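Local coordinates for protein multi-copper Oxidase CueO (Ochrobactrum, PDB 6EVG) that oxidises lignin model compounds and lignosulfonate as a laccase-like multicopper oxidase, probably coupling this to reduction of dioxygen to water, at residues 337-342 with 429-434. Numbering follows the deposited sequence.
With CU (copper (II) ion), chain B.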
ATOM      1  N   PHE A 337       6.529   8.963  16.287  1.00 11.21           N
ATOM      2  CA  PHE A 337       7.487   8.331  15.402  1.00 10.97           C
ATOM      3  C   PHE A 337       8.890   8.826  15.760  1.00 11.58           C
ATOM      4  O   PHE A 337       9.343   9.890  15.310  1.00 13.05           O
ATOM      5  CB  PHE A 337       7.150   8.658  13.927  1.00 11.35           C
ATOM      6  CG  PHE A 337       5.867   8.050  13.434  1.00 11.61           C
ATOM      7  CD1 PHE A 337       4.640   8.613  13.660  1.00 13.20           C
ATOM      8  CD2 PHE A 337       5.875   6.856  12.750  1.00 13.71           C
ATOM      9  CE1 PHE A 337       3.494   8.036  13.123  1.00 15.03           C
ATOM     10  CE2 PHE A 337       4.731   6.286  12.261  1.00 14.31           C
ATOM     11  CZ  PHE A 337       3.536   6.864  12.470  1.00 14.63           C
ATOM     12  N   ASP A 338       9.553   8.041  16.606  1.00 11.43           N
ATOM     13  CA  ASP A 338      10.805   8.449  17.186  1.00 11.82           C
ATOM     14  C   ASP A 338      11.958   7.909  16.353  1.00 12.71           C
ATOM     15  O   ASP A 338      12.317   6.715  16.430  1.00 12.05           O
ATOM     16  CB  ASP A 338      10.873   7.947  18.635  1.00 14.04           C
ATOM     17  CG  ASP A 338      12.005   8.581  19.409  1.00 16.77           C
ATOM     18  OD1 ASP A 338      12.901   9.224  18.844  1.00 15.04           O
ATOM     19  OD2 ASP A 338      11.958   8.445  20.670  1.00 23.27           O
ATOM     20  N   GLU A 339      12.585   8.804  15.587  1.00 12.08           N
ATOM     21  CA  GLU A 339      13.700   8.473  14.731  1.00 12.50           C
ATOM     22  C   GLU A 339      15.008   8.320  15.531  1.00 12.72           C
ATOM     23  O   GLU A 339      15.987   7.862  14.969  1.00 14.24           O
ATOM     24  CB  GLU A 339      13.905   9.549  13.672  1.00 14.82           C
ATOM     25  CG  GLU A 339      12.715   9.672  12.741  1.00 15.75           C
ATOM     26  CD  GLU A 339      12.727  10.924  11.818  1.00 15.71           C
ATOM     27  OE1 GLU A 339      13.807  11.215  11.259  1.00 17.98           O
ATOM     28  OE2 GLU A 339      11.607  11.590  11.648  1.00 18.46           O
ATOM     29  N   ARG A 340      15.036   8.704  16.810  1.00 13.69           N
ATOM     30  CA  ARG A 340      16.217   8.607  17.667  1.00 15.39           C
ATOM     31  C   ARG A 340      17.447   9.170  16.973  1.00 15.75           C
ATOM     32  O   ARG A 340      18.511   8.581  16.951  1.00 18.14           O
ATOM     33  CB  ARG A 340      16.455   7.156  18.144  1.00 16.56           C
ATOM     34  CG  ARG A 340      15.271   6.633  18.971  1.00 19.02           C
ATOM     35  CD  ARG A 340      15.502   5.218  19.502  1.00 22.33           C
ATOM     36  NE  ARG A 340      16.586   5.113  20.460  1.00 27.05           N
ATOM     37  CZ  ARG A 340      17.868   4.794  20.195  1.00 30.61           C
ATOM     38  NH1 ARG A 340      18.333   4.546  18.949  1.00 30.46           N
ATOM     39  NH2 ARG A 340      18.714   4.717  21.221  1.00 35.97           N
ATOM     40  N   MET A 341      17.281  10.354  16.369  1.00 15.95           N
ATOM     41  CA  MET A 341      18.325  10.881  15.540  1.00 17.52           C
ATOM     42  C   MET A 341      19.591  11.152  16.295  1.00 17.17           C
ATOM     43  O   MET A 341      20.641  10.885  15.766  1.00 21.81           O
ATOM     44  CB  MET A 341      17.864  12.141  14.809  1.00 19.56           C
ATOM     45  CG  MET A 341      18.846  12.567  13.725  1.00 25.20           C
ATOM     46  SD  MET A 341      18.193  13.815  12.602  1.00 33.02           S
ATOM     47  CE  MET A 341      16.906  12.894  11.769  1.00 32.42           C
ATOM     48  N   ALA A 342      19.519  11.701  17.498  1.00 17.58           N
ATOM     49  CA  ALA A 342      20.742  12.004  18.228  1.00 20.75           C
ATOM     50  C   ALA A 342      21.544  10.742  18.480  1.00 22.98           C
ATOM     51  O   ALA A 342      22.791  10.749  18.344  1.00 29.58           O
ATOM     52  CB  ALA A 342      20.406  12.743  19.513  1.00 22.29           C
ATOM     53  N   THR A 429       4.903  13.418  14.401  1.00 11.74           N
ATOM     54  CA  THR A 429       6.234  13.289  13.799  1.00 12.55           C
ATOM     55  C   THR A 429       7.057  14.546  14.124  1.00 13.66           C
ATOM     56  O   THR A 429       6.530  15.573  14.511  1.00 17.18           O
ATOM     57  CB  THR A 429       6.164  13.089  12.277  1.00 12.05           C
ATOM     58  OG1 THR A 429       5.628  14.275  11.667  1.00 14.52           O
ATOM     59  CG2 THR A 429       5.267  11.936  11.912  1.00 12.87           C
ATOM     60  N   LYS A 430       8.343  14.463  13.853  1.00 13.79           N
ATOM     61  CA  LYS A 430       9.281  15.568  14.072  1.00 15.86           C
ATOM     62  C   LYS A 430      10.117  15.860  12.819  1.00 16.14           C
ATOM     63  O   LYS A 430       9.827  16.759  12.056  1.00 18.89           O
ATOM     64  CB  LYS A 430      10.213  15.220  15.260  1.00 17.96           C
ATOM     65  CG  LYS A 430      11.278  16.230  15.621  1.00 20.54           C
ATOM     66  CD  LYS A 430      12.182  15.754  16.757  1.00 23.06           C
ATOM     67  CE  LYS A 430      13.241  16.815  17.075  1.00 26.61           C
ATOM     68  NZ  LYS A 430      14.385  16.230  17.811  1.00 33.99           N
ATOM     69  N   GLU A 431      11.128  15.061  12.535  1.00 16.77           N
ATOM     70  CA  GLU A 431      12.097  15.429  11.474  1.00 17.27           C
ATOM     71  C   GLU A 431      11.587  15.249  10.070  1.00 17.17           C
ATOM     72  O   GLU A 431      11.959  16.028   9.184  1.00 19.25           O
ATOM     73  CB  GLU A 431      13.417  14.699  11.603  1.00 18.92           C
ATOM     74  CG  GLU A 431      14.217  15.021  12.869  1.00 20.62           C
ATOM     75  CD  GLU A 431      13.954  14.026  13.999  1.00 21.71           C
ATOM     76  OE1 GLU A 431      12.899  13.326  13.995  1.00 22.80           O
ATOM     77  OE2 GLU A 431      14.795  13.985  14.921  1.00 24.10           O
ATOM     78  N   MET A 432      10.751  14.255   9.841  1.00 16.82           N
ATOM     79  CA  MET A 432      10.207  13.934   8.491  1.00 15.47           C
ATOM     80  C   MET A 432       8.817  13.354   8.647  1.00 13.87           C
ATOM     81  O   MET A 432       8.456  12.924   9.750  1.00 14.31           O
ATOM     82  CB  MET A 432      11.115  12.991   7.717  1.00 15.88           C
ATOM     83  CG  MET A 432      11.219  11.574   8.310  1.00 16.45           C
ATOM     84  SD  MET A 432      12.272  10.458   7.358  1.00 17.06           S
ATOM     85  CE  MET A 432      11.243   9.938   6.009  1.00 19.85           C
ATOM     86  N   PRO A 433       8.035  13.302   7.565  1.00 13.80           N
ATOM     87  CA  PRO A 433       6.737  12.637   7.621  1.00 12.53           C
ATOM     88  C   PRO A 433       6.898  11.104   7.656  1.00 10.99           C
ATOM     89  O   PRO A 433       7.925  10.603   7.186  1.00 11.75           O
ATOM     90  CB  PRO A 433       6.080  13.052   6.318  1.00 16.23           C
ATOM     91  CG  PRO A 433       7.016  13.871   5.556  1.00 18.26           C
ATOM     92  CD  PRO A 433       8.300  13.895   6.248  1.00 15.97           C
ATOM     93  N   HIS A 434       5.890  10.439   8.208  1.00 10.16           N
ATOM     94  CA  HIS A 434       5.917   8.956   8.275  1.00 10.36           C
ATOM     95  C   HIS A 434       4.573   8.409   7.912  1.00  9.69           C
ATOM     96  O   HIS A 434       3.552   8.866   8.427  1.00  9.98           O
ATOM     97  CB  HIS A 434       6.274   8.458   9.693  1.00 11.11           C
ATOM     98  CG  HIS A 434       7.635   8.872  10.165  1.00 11.46           C
ATOM     99  ND1 HIS A 434       8.754   8.057  10.096  1.00 12.58           N
ATOM    100  CD2 HIS A 434       8.059  10.053  10.712  1.00 12.41           C
ATOM    101  CE1 HIS A 434       9.787   8.722  10.561  1.00 12.87           C
ATOM    102  NE2 HIS A 434       9.406   9.931  10.923  1.00 13.63           N
TER
HETATM  103 CU    CU B 601       9.110   6.246   9.349  1.00 12.62          CU
HETATM  104  O   HOH W   1       9.515  11.935  13.471  1.00 16.92           O
HETATM  105  O   HOH W   2      11.766  11.657  15.781  1.00 17.58           O
HETATM  106  O   HOH W   3      15.123  12.287  16.808  1.00 21.17           O
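The imidazole of His434 carries the CB of Phe337 over one face, and the Phe337 ring takes the CB of His434 over one of its own, 3.5 Å from Phe337 CD2. The rings are nearly parallel, 11° apart, yet slid so far that two CH-pi contacts replace ring-on-ring overlap; Thr429 CG2 reaches Phe337 CD1 obliquely. At the imidazole edge, His434 NE2 donates to Glu339 OE2 at 2.8 Å, within the ring plane but well above that of the carboxylate. Glu339 CG lies anti to the carbonyl carbon (chi1 -63°), and the extended chain beyond brings the carboxylate there. The pair illustrates how a second-shell carboxylate orients a metal-bound histidine: copper, 2.0 Å from His434 ND1, and Glu339 at NE2 together hold the ring's rotation, and the carboxylate probably makes ND1 more electron-rich. Glu339 OE2 also accepts a weak bond from Met432 N, which with that from His434 probably offsets repulsion by Glu431 OE1, an acceptor 3.2 Å away. Cys490 and His495 complete the three-residue copper site, as in the type 1 centre of laccases. The contact joins the turn between strand 332-336 and helix 341-348 to the loop linking strands 422-428 and 434-438, with Ile466 of strand 463-466 against Phe337.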